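Local coordinates for protein polyketide synthase PksR (Bacillus subtilis, PDB 4U3V) that takes part in intermediate steps of the synthesis of the antibiotic polyketide bacillaene, here represented by its double-hotdog enoyl-isomerase domain, at residues Asn49-Leu53 with Pro86-Lys90; Asp33-Glu39 with Asn197-Tyr201; Tyr41-Phe47 with Pro165-Phe171. One frame throughout, in Å; residues are numbered along the deposited sequence.

Contact 1. Residues Asn49-Leu53 with Pro86-Lys90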
loop_
_atom_site.group_PDB
_atom_site.type_symbol
_atom_site.label_atom_id
_atom_site.label_comp_id
_atom_site.label_asym_id
_atom_site.label_seq_id
_atom_site.Cartn_x
_atom_site.Cartn_y
_atom_site.Cartn_z
ATOM N N ASN A 49 -19.735 -4.199 -5.816
ATOM C CA ASN A 49 -20.315 -3.678 -7.057
ATOM C C ASN A 49 -19.965 -2.249 -7.477
ATOM O O ASN A 49 -20.578 -1.706 -8.397
ATOM C CB ASN A 49 -21.839 -3.863 -7.052
ATOM C CG ASN A 49 -22.257 -5.256 -7.485
ATOM O OD1 ASN A 49 -21.556 -5.914 -8.260
ATOM N ND2 ASN A 49 -23.393 -5.724 -6.968
ATOM N N GLU A 50 -18.984 -1.638 -6.818
ATOM C CA GLU A 50 -18.589 -0.269 -7.167
ATOM C C GLU A 50 -17.101 -0.232 -7.524
ATOM O O GLU A 50 -16.326 -1.045 -7.013
ATOM C CB GLU A 50 -18.862 0.685 -6.001
ATOM C CG GLU A 50 -20.170 0.430 -5.253
ATOM C CD GLU A 50 -20.204 1.076 -3.874
ATOM O OE1 GLU A 50 -19.319 0.771 -3.039
ATOM O OE2 GLU A 50 -21.140 1.865 -3.606
ATOM N N ARG A 51 -16.689 0.774 -8.295
ATOM C CA ARG A 51 -15.246 1.062 -8.445
ATOM C C ARG A 51 -14.736 1.897 -7.276
ATOM O O ARG A 51 -15.170 3.030 -7.093
ATOM C CB ARG A 51 -15.014 1.722 -9.782
ATOM C CG ARG A 51 -15.491 0.808 -10.907
ATOM C CD ARG A 51 -14.819 1.074 -12.225
ATOM N NE ARG A 51 -15.552 0.412 -13.315
ATOM C CZ ARG A 51 -15.379 0.661 -14.613
ATOM N NH1 ARG A 51 -14.505 1.580 -15.024
ATOM N NH2 ARG A 51 -16.084 -0.014 -15.517
ATOM N N VAL A 52 -13.969 1.275 -6.382
ATOM C CA VAL A 52 -13.547 1.911 -5.140
ATOM C C VAL A 52 -12.044 2.156 -5.236
ATOM O O VAL A 52 -11.301 1.248 -5.606
ATOM C CB VAL A 52 -13.800 0.965 -3.951
ATOM C CG1 VAL A 52 -13.168 1.500 -2.669
ATOM C CG2 VAL A 52 -15.298 0.682 -3.786
ATOM N N LEU A 53 -11.592 3.397 -5.037
ATOM C CA LEU A 53 -10.155 3.659 -5.213
ATOM C C LEU A 53 -9.371 2.791 -4.225
ATOM O O LEU A 53 -9.719 2.720 -3.034
ATOM C CB LEU A 53 -9.873 5.152 -4.957
ATOM C CG LEU A 53 -8.485 5.658 -5.358
ATOM C CD1 LEU A 53 -8.328 5.564 -6.869
ATOM C CD2 LEU A 53 -8.369 7.109 -4.909
ATOM N N PRO A 86 -13.961 5.123 2.189
ATOM C CA PRO A 86 -13.638 4.662 0.839
ATOM C C PRO A 86 -14.102 5.684 -0.187
ATOM O O PRO A 86 -15.088 6.402 0.044
ATOM C CB PRO A 86 -14.441 3.372 0.694
ATOM C CG PRO A 86 -15.516 3.449 1.745
ATOM C CD PRO A 86 -14.992 4.301 2.856
ATOM N N ILE A 87 -13.398 5.758 -1.307
ATOM C CA ILE A 87 -13.805 6.630 -2.387
ATOM C C ILE A 87 -14.385 5.818 -3.516
ATOM O O ILE A 87 -13.672 5.067 -4.175
ATOM C CB ILE A 87 -12.628 7.434 -2.917
ATOM C CG1 ILE A 87 -12.020 8.281 -1.795
ATOM C CG2 ILE A 87 -13.046 8.277 -4.107
ATOM C CD1 ILE A 87 -10.831 9.086 -2.272
ATOM N N VAL A 88 -15.672 6.035 -3.799
ATOM C CA VAL A 88 -16.328 5.353 -4.930
ATOM C C VAL A 88 -16.365 6.274 -6.139
ATOM O O VAL A 88 -16.727 7.446 -6.027
ATOM C CB VAL A 88 -17.795 5.016 -4.616
ATOM C CG1 VAL A 88 -18.460 4.408 -5.848
ATOM C CG2 VAL A 88 -17.908 4.111 -3.407
ATOM N N ILE A 89 -16.006 5.756 -7.300
ATOM C CA ILE A 89 -15.992 6.555 -8.492
ATOM C C ILE A 89 -17.097 6.043 -9.397
ATOM O O ILE A 89 -17.159 4.841 -9.675
ATOM C CB ILE A 89 -14.661 6.388 -9.211
ATOM C CG1 ILE A 89 -13.525 6.706 -8.205
ATOM C CG2 ILE A 89 -14.560 7.290 -10.422
ATOM C CD1 ILE A 89 -12.208 6.997 -8.862
ATOM N N LYS A 90 -18.039 6.925 -9.723
ATOM C CA LYS A 90 -19.166 6.510 -10.565
ATOM C C LYS A 90 -18.905 6.835 -12.011
ATOM O O LYS A 90 -18.025 7.611 -12.338
ATOM C CB LYS A 90 -20.469 7.166 -10.107
ATOM C CG LYS A 90 -20.850 6.824 -8.684
ATOM C CD LYS A 90 -22.065 7.594 -8.220
ATOM C CE LYS A 90 -22.511 7.090 -6.860
ATOM N NZ LYS A 90 -22.370 5.610 -6.722
HETATM O O HOH W 1 -18.600 2.739 -9.226
HETATM O O HOH W 2 -10.868 4.290 -1.270
#
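One face of the E50 carboxylate is turned to V88, whose CG2 methyl sits over it 3.6 Å from OE1 and almost as near to CD and OE2. The other methyl of V88, CG1, is anti to the backbone N (chi1 176°) and rests against E50 CB; both methyls lie along the same side of the glutamate chain, which crosses the valine at about a right angle. The second flat group, the guanidinium of R51, leads off to Y37, where NH1 bonds the carbonyl oxygen and the charged group makes a cation-pi contact with the ring. The puckered ring of P86 offers its CB to V52 CG1 at 4.1 Å, the two side chains running side by side.

Between the backbones, I89 N donates to R51 O at 2.9 Å (169° at the hydrogen), and L53 N donates to I87 O at 2.8 Å. V52 and V88 form the antiparallel non-hydrogen-bonded pair between these bonds. Waters continue the pairing at both ends: one accepts from R51 N and donates to I89 O at 2.6 Å, the other accepts from I87 N and donates to L53 O. L53 and I87 extend alongside one another toward strand 94-102, CD2 of the leucine lying 4.1 Å from CD1 of the isoleucine.

The result is the N-terminal-hotdog edge of a small antiparallel sheet that continues into the C-terminal hotdog through strand 166-167, with water replacing direct bonds as the strands diverge. A methyl group, not a donor, meets the E50 carboxylate here; K90 NZ, 5.0 Å from E50 OE2, could contribute only a general electrostatic attraction.

Contact 2. Residues Asp33-Glu39 with Asn197-Tyr201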
loop_
_atom_site.group_PDB
_atom_site.type_symbol
_atom_site.label_atom_id
_atom_site.label_comp_id
_atom_site.label_asym_id
_atom_site.label_seq_id
_atom_site.Cartn_x
_atom_site.Cartn_y
_atom_site.Cartn_z
ATOM N N ASP A 33 -3.625 14.578 -7.232
ATOM C CA ASP A 33 -3.764 13.621 -8.331
ATOM C C ASP A 33 -5.276 13.561 -8.662
ATOM O O ASP A 33 -6.111 14.093 -7.933
ATOM C CB ASP A 33 -3.213 12.219 -7.912
ATOM C CG ASP A 33 -2.830 11.319 -9.121
ATOM O OD1 ASP A 33 -3.150 11.651 -10.291
ATOM O OD2 ASP A 33 -2.199 10.250 -8.912
ATOM N N GLN A 34 -5.610 12.896 -9.757
ATOM C CA GLN A 34 -7.016 12.789 -10.182
ATOM C C GLN A 34 -7.197 11.393 -10.743
ATOM O O GLN A 34 -6.328 10.870 -11.437
ATOM C CB GLN A 34 -7.348 13.758 -11.323
ATOM C CG GLN A 34 -7.262 15.222 -10.996
ATOM C CD GLN A 34 -8.022 16.041 -12.024
ATOM O OE1 GLN A 34 -8.238 15.596 -13.148
ATOM N NE2 GLN A 34 -8.424 17.232 -11.632
ATOM N N PHE A 35 -8.368 10.818 -10.486
ATOM C CA PHE A 35 -8.648 9.439 -10.932
ATOM C C PHE A 35 -10.000 9.427 -11.628
ATOM O O PHE A 35 -10.982 9.951 -11.105
ATOM C CB PHE A 35 -8.688 8.478 -9.742
ATOM C CG PHE A 35 -7.363 8.309 -9.093
ATOM C CD1 PHE A 35 -6.453 7.411 -9.623
ATOM C CD2 PHE A 35 -6.962 9.163 -8.066
ATOM C CE1 PHE A 35 -5.166 7.277 -9.062
ATOM C CE2 PHE A 35 -5.679 9.034 -7.516
ATOM C CZ PHE A 35 -4.785 8.110 -8.024
ATOM N N THR A 36 -10.035 8.838 -12.812
ATOM C CA THR A 36 -11.277 8.871 -13.616
ATOM C C THR A 36 -11.899 7.460 -13.725
ATOM O O THR A 36 -11.219 6.441 -13.614
ATOM C CB THR A 36 -10.986 9.463 -15.004
ATOM O OG1 THR A 36 -12.227 9.730 -15.683
ATOM C CG2 THR A 36 -10.153 8.526 -15.833
ATOM N N TYR A 37 -13.213 7.394 -13.916
ATOM C CA TYR A 37 -13.934 6.121 -13.870
ATOM C C TYR A 37 -13.284 5.104 -14.785
ATOM O O TYR A 37 -13.154 3.927 -14.437
ATOM C CB TYR A 37 -15.393 6.325 -14.312
ATOM C CG TYR A 37 -16.249 5.083 -14.237
ATOM C CD1 TYR A 37 -16.727 4.619 -13.004
ATOM C CD2 TYR A 37 -16.686 4.438 -15.399
ATOM C CE1 TYR A 37 -17.552 3.509 -12.923
ATOM C CE2 TYR A 37 -17.475 3.295 -15.321
ATOM C CZ TYR A 37 -17.909 2.849 -14.086
ATOM O OH TYR A 37 -18.768 1.769 -13.986
ATOM N N ASP A 38 -12.938 5.534 -15.986
ATOM C CA ASP A 38 -12.606 4.576 -17.038
ATOM C C ASP A 38 -11.141 4.136 -17.100
ATOM O O ASP A 38 -10.809 3.292 -17.914
ATOM C CB ASP A 38 -13.007 5.110 -18.413
ATOM C CG ASP A 38 -14.507 5.074 -18.645
ATOM O OD1 ASP A 38 -15.208 4.291 -17.971
ATOM O OD2 ASP A 38 -14.988 5.841 -19.509
ATOM N N GLU A 39 -10.244 4.734 -16.317
ATOM C CA GLU A 39 -8.832 4.361 -16.449
ATOM C C GLU A 39 -8.507 3.007 -15.746
ATOM O O GLU A 39 -9.229 2.588 -14.830
ATOM C CB GLU A 39 -7.941 5.481 -15.910
ATOM C CG GLU A 39 -8.033 5.656 -14.406
ATOM C CD GLU A 39 -7.067 6.708 -13.929
ATOM O OE1 GLU A 39 -7.518 7.838 -13.640
ATOM O OE2 GLU A 39 -5.841 6.435 -13.918
ATOM N N ASN A 197 -1.391 5.359 -15.858
ATOM C CA ASN A 197 -1.086 6.319 -16.911
ATOM C C ASN A 197 -1.021 7.758 -16.413
ATOM O O ASN A 197 -2.039 8.383 -16.114
ATOM C CB ASN A 197 -2.036 6.170 -18.109
ATOM C CG ASN A 197 -3.486 6.032 -17.695
ATOM O OD1 ASN A 197 -4.019 4.926 -17.624
ATOM N ND2 ASN A 197 -4.138 7.160 -17.436
ATOM N N GLY A 198 0.197 8.279 -16.340
ATOM C CA GLY A 198 0.455 9.480 -15.570
ATOM C C GLY A 198 -0.146 9.401 -14.186
ATOM O O GLY A 198 -1.068 10.160 -13.866
ATOM N N HIS A 199 0.223 8.346 -13.457
ATOM C CA HIS A 199 0.429 8.448 -12.028
ATOM C C HIS A 199 1.843 8.157 -11.616
ATOM O O HIS A 199 2.236 6.994 -11.518
ATOM C CB HIS A 199 -0.515 7.498 -11.301
ATOM C CG HIS A 199 -1.973 7.732 -11.630
ATOM N ND1 HIS A 199 -2.692 8.737 -11.076
ATOM C CD2 HIS A 199 -2.788 7.159 -12.611
ATOM C CE1 HIS A 199 -3.916 8.774 -11.656
ATOM N NE2 HIS A 199 -3.984 7.781 -12.556
ATOM N N HIS A 200 2.599 9.217 -11.342
ATOM C CA HIS A 200 4.033 9.103 -11.089
ATOM C C HIS A 200 4.218 9.227 -9.607
ATOM O O HIS A 200 3.936 10.277 -9.036
ATOM C CB HIS A 200 4.773 10.268 -11.772
ATOM C CG HIS A 200 4.613 10.299 -13.280
ATOM N ND1 HIS A 200 5.330 9.504 -14.099
ATOM C CD2 HIS A 200 3.720 11.007 -14.098
ATOM C CE1 HIS A 200 4.935 9.704 -15.378
ATOM N NE2 HIS A 200 3.961 10.632 -15.377
ATOM N N TYR A 201 4.636 8.150 -8.958
ATOM C CA TYR A 201 4.861 8.164 -7.515
ATOM C C TYR A 201 6.225 7.588 -7.186
ATOM O O TYR A 201 6.651 6.615 -7.825
ATOM C CB TYR A 201 3.829 7.254 -6.815
ATOM C CG TYR A 201 2.458 7.884 -6.723
ATOM C CD1 TYR A 201 2.186 8.815 -5.735
ATOM C CD2 TYR A 201 1.471 7.593 -7.660
ATOM C CE1 TYR A 201 0.929 9.419 -5.635
ATOM C CE2 TYR A 201 0.228 8.246 -7.622
ATOM C CZ TYR A 201 -0.049 9.105 -6.573
ATOM O OH TYR A 201 -1.263 9.776 -6.493
HETATM O O HOH W 3 -4.895 4.032 -14.897
#
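H199 is gripped at both ring nitrogens by carboxylates from residues 33-39. ND1 donates to D33 OD2 at 2.7 Å, nearly straight at 165° and close to the ring plane, reaching the oxygen on its syn side. NE2 donates to E39 OE2, also at 2.7 Å and on the syn side, with the E39 carboxylate nearly coplanar with the imidazole. At the edge between the nitrogens, CE1 points to Q34 O at 3.2 Å. One face of the ring receives F35 CE1; the two aromatic planes are almost parallel, but they are slid so far apart that they barely overlap.

The second shell fixes the carboxylates. D33 OD2 also accepts from Y201 OH at 2.6 Å through its anti lone pair, while Q34 N donates to D33 OD1. E39 folds its CG between its own backbone N and carbonyl carbon (chi1 69°), then runs extended to the histidine, and its OE1 takes T36 N at 2.8 Å through the anti lone pair. A water donates to both E39 OE2 and N197 OD1, though N197 is poorly ordered. With both nitrogens donating to carboxylates, the surroundings would probably favour a positively charged imidazole.

Farther out, strand 31-36 is bonded to strand 94-102 and Y201 packs on helix 56-69. H199 thus joins an edge strand, and the turn that leads from it into helix 40-43, to the loop before helix 205-219. The arrangement is a histidine-carboxylate bridge across the seam between the N-terminal and C-terminal hotdogs of a double-hotdog domain.

Contact 3. Residues Tyr41-Phe47 with Pro165-Phe171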
loop_
_atom_site.group_PDB
_atom_site.type_symbol
_atom_site.label_atom_id
_atom_site.label_comp_id
_atom_site.label_asym_id
_atom_site.label_seq_id
_atom_site.Cartn_x
_atom_site.Cartn_y
_atom_site.Cartn_z
ATOM N N TYR A 41 -6.378 1.872 -13.581
ATOM C CA TYR A 41 -6.208 1.900 -12.115
ATOM C C TYR A 41 -7.555 1.824 -11.364
ATOM O O TYR A 41 -7.634 1.269 -10.264
ATOM C CB TYR A 41 -5.462 3.176 -11.730
ATOM C CG TYR A 41 -4.973 3.207 -10.290
ATOM C CD1 TYR A 41 -3.727 2.702 -9.960
ATOM C CD2 TYR A 41 -5.753 3.769 -9.277
ATOM C CE1 TYR A 41 -3.251 2.780 -8.658
ATOM C CE2 TYR A 41 -5.273 3.888 -7.984
ATOM C CZ TYR A 41 -4.031 3.358 -7.675
ATOM O OH TYR A 41 -3.512 3.512 -6.392
ATOM N N VAL A 42 -8.618 2.401 -11.951
ATOM C CA VAL A 42 -9.916 2.483 -11.290
ATOM C C VAL A 42 -10.776 1.284 -11.692
ATOM O O VAL A 42 -11.421 0.681 -10.822
ATOM C CB VAL A 42 -10.649 3.804 -11.640
ATOM C CG1 VAL A 42 -12.032 3.870 -10.993
ATOM C CG2 VAL A 42 -9.817 4.977 -11.145
ATOM N N GLN A 43 -10.747 0.961 -12.990
ATOM C CA GLN A 43 -11.464 -0.228 -13.521
ATOM C C GLN A 43 -10.966 -1.481 -12.809
ATOM O O GLN A 43 -11.712 -2.446 -12.621
ATOM C CB GLN A 43 -11.155 -0.441 -15.002
ATOM C CG GLN A 43 -11.755 0.562 -15.958
ATOM C CD GLN A 43 -11.356 0.270 -17.391
ATOM O OE1 GLN A 43 -10.192 -0.030 -17.678
ATOM N NE2 GLN A 43 -12.325 0.336 -18.300
ATOM N N GLY A 44 -9.697 -1.455 -12.417
ATOM C CA GLY A 44 -9.051 -2.627 -11.813
ATOM C C GLY A 44 -9.301 -3.005 -10.361
ATOM O O GLY A 44 -8.730 -3.991 -9.857
ATOM N N HIS A 45 -10.128 -2.244 -9.668
ATOM C CA HIS A 45 -10.575 -2.624 -8.338
ATOM C C HIS A 45 -12.035 -2.398 -8.077
ATOM O O HIS A 45 -12.471 -1.274 -7.868
ATOM C CB HIS A 45 -9.726 -1.906 -7.288
ATOM C CG HIS A 45 -10.087 -2.252 -5.875
ATOM N ND1 HIS A 45 -10.725 -1.385 -5.057
ATOM C CD2 HIS A 45 -9.920 -3.438 -5.141
ATOM C CE1 HIS A 45 -10.918 -1.962 -3.850
ATOM N NE2 HIS A 45 -10.412 -3.216 -3.898
ATOM N N VAL A 46 -12.785 -3.493 -7.969
ATOM C CA VAL A 46 -14.232 -3.442 -7.795
ATOM C C VAL A 46 -14.600 -4.104 -6.479
ATOM O O VAL A 46 -14.058 -5.147 -6.124
ATOM C CB VAL A 46 -14.951 -4.143 -8.965
ATOM C CG1 VAL A 46 -16.405 -4.432 -8.615
ATOM C CG2 VAL A 46 -14.846 -3.303 -10.234
ATOM N N PHE A 47 -15.459 -3.448 -5.715
ATOM C CA PHE A 47 -15.823 -3.936 -4.400
ATOM C C PHE A 47 -17.272 -3.607 -4.044
ATOM O O PHE A 47 -17.731 -2.467 -4.184
ATOM C CB PHE A 47 -14.873 -3.407 -3.322
ATOM C CG PHE A 47 -15.130 -3.984 -1.957
ATOM C CD1 PHE A 47 -14.699 -5.268 -1.641
ATOM C CD2 PHE A 47 -15.826 -3.260 -1.000
ATOM C CE1 PHE A 47 -14.936 -5.808 -0.389
ATOM C CE2 PHE A 47 -16.067 -3.792 0.256
ATOM C CZ PHE A 47 -15.625 -5.073 0.563
ATOM N N PRO A 165 -12.827 -8.551 -3.506
ATOM C CA PRO A 165 -12.396 -7.601 -4.540
ATOM C C PRO A 165 -12.182 -8.270 -5.895
ATOM O O PRO A 165 -11.571 -9.341 -5.965
ATOM C CB PRO A 165 -11.063 -7.070 -4.004
ATOM C CG PRO A 165 -11.138 -7.248 -2.520
ATOM C CD PRO A 165 -12.113 -8.353 -2.227
ATOM N N GLU A 166 -12.702 -7.656 -6.956
ATOM C CA GLU A 166 -12.337 -8.043 -8.313
ATOM C C GLU A 166 -11.181 -7.204 -8.839
ATOM O O GLU A 166 -11.274 -5.974 -8.886
ATOM C CB GLU A 166 -13.520 -7.895 -9.259
ATOM C CG GLU A 166 -14.579 -8.969 -9.114
ATOM C CD GLU A 166 -15.968 -8.414 -9.342
ATOM O OE1 GLU A 166 -16.287 -8.073 -10.504
ATOM O OE2 GLU A 166 -16.715 -8.262 -8.351
ATOM N N TRP A 167 -10.144 -7.881 -9.327
ATOM C CA TRP A 167 -8.880 -7.232 -9.693
ATOM C C TRP A 167 -8.658 -7.160 -11.165
ATOM O O TRP A 167 -8.738 -8.171 -11.854
ATOM C CB TRP A 167 -7.715 -7.973 -9.040
ATOM C CG TRP A 167 -7.754 -7.902 -7.545
ATOM C CD1 TRP A 167 -8.149 -8.892 -6.645
ATOM C CD2 TRP A 167 -7.407 -6.749 -6.725
ATOM N NE1 TRP A 167 -8.080 -8.437 -5.352
ATOM C CE2 TRP A 167 -7.577 -7.167 -5.334
ATOM C CE3 TRP A 167 -6.905 -5.482 -6.995
ATOM C CZ2 TRP A 167 -7.283 -6.326 -4.283
ATOM C CZ3 TRP A 167 -6.604 -4.655 -5.922
ATOM C CH2 TRP A 167 -6.784 -5.059 -4.611
ATOM N N GLY A 168 -8.262 -5.995 -11.648
ATOM C CA GLY A 168 -7.749 -5.860 -13.005
ATOM C C GLY A 168 -6.286 -6.237 -13.161
ATOM O O GLY A 168 -5.552 -6.359 -12.180
ATOM N N GLU A 169 -5.832 -6.415 -14.398
ATOM C CA GLU A 169 -4.489 -6.974 -14.623
ATOM C C GLU A 169 -3.302 -6.121 -14.162
ATOM O O GLU A 169 -2.239 -6.653 -13.842
ATOM C CB GLU A 169 -4.272 -7.335 -16.097
ATOM C CG GLU A 169 -5.302 -8.305 -16.657
ATOM C CD GLU A 169 -5.201 -9.693 -16.042
ATOM O OE1 GLU A 169 -4.101 -10.286 -16.119
ATOM O OE2 GLU A 169 -6.206 -10.170 -15.452
ATOM N N LEU A 170 -3.461 -4.799 -14.204
ATOM C CA LEU A 170 -2.512 -3.860 -13.605
ATOM C C LEU A 170 -1.996 -4.296 -12.214
ATOM O O LEU A 170 -0.826 -4.066 -11.886
ATOM C CB LEU A 170 -3.226 -2.502 -13.438
ATOM C CG LEU A 170 -2.348 -1.352 -12.951
ATOM C CD1 LEU A 170 -1.144 -1.202 -13.881
ATOM C CD2 LEU A 170 -3.095 -0.027 -12.792
ATOM N N PHE A 171 -2.934 -4.705 -11.364
ATOM C CA PHE A 171 -2.635 -5.033 -9.938
ATOM C C PHE A 171 -2.043 -6.441 -9.752
ATOM O O PHE A 171 -1.584 -6.797 -8.650
ATOM C CB PHE A 171 -3.892 -4.863 -9.068
ATOM C CG PHE A 171 -4.374 -3.433 -8.972
ATOM C CD1 PHE A 171 -3.646 -2.492 -8.254
ATOM C CD2 PHE A 171 -5.529 -3.021 -9.634
ATOM C CE1 PHE A 171 -4.039 -1.157 -8.200
ATOM C CE2 PHE A 171 -5.943 -1.695 -9.563
ATOM C CZ PHE A 171 -5.187 -0.755 -8.866
HETATM O O HOH W 4 -11.881 -5.062 -11.832
#
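F171, G44 and E166 carry this junction. The F171 ring slips its edge toward the turn at the end of helix 40-43, with Y41 O and G44 CA near its plane; the carbonyl oxygen of Y41 is 3.5 Å from F171 CZ. The same CZ lies over one face of the Y41 ring, 3.9 Å from Y41 CD1, the two planes inclined by 56°. L170 CD2 adds a methyl against the backbone of Y41.

G44 is the point of closest backbone approach. Its CA comes within 3.7 Å of G168 CA, a spacing that two residues without side chains readily accommodate. G44 O accepts from G168 N at 2.7 Å, with the donor tilted out of the carbonyl plane, and also receives the CA-H of W167.

E166 pairs with V46 as an antiparallel hydrogen-bonded pair: V46 N donates to E166 O and E166 N to V46 O, each in the carbonyl plane. The E166 chain, bent at chi2 (145°), swings its carboxylate across to V46 CG1, 3.9 Å from OE2. Beside this pair, H45 and W167 point the same way, and H45 CD2 settles over one face of the indole, 3.6 Å from W167 CH2. P165 CB touches H45 NE2, while H45 ND1 is bonded to V52 O.

A water donating to Q43 O and E166 O at 2.7 Å and 3.1 Å continues the polar seam. The hydrogen bonds joining the two hotdogs here therefore come from main-chain groups, with aromatic and aliphatic side chains filling in around them.

Contacts 1 and 3 are two joints of the same small antiparallel sheet, in which strand 45-47 lies between strands 50-52 and 166-167; their centres are 11 Å apart. V52 O of contact 1 holds H45 ND1 of contact 3 at 2.8 Å. Contact 2, with its centre 14 Å from contact 1 and 13 Å from contact 3, forms a separate bridge between the hotdogs. R51 NH1 ties it to contact 1 through Y37 O at 2.8 Å, and F35 CE1 packs on Y41 CE2 of contact 3 at 3.6 Å. In related double-hotdog dehydratases the catalytic histidine comes from the N-terminal hotdog; H45 may be its counterpart.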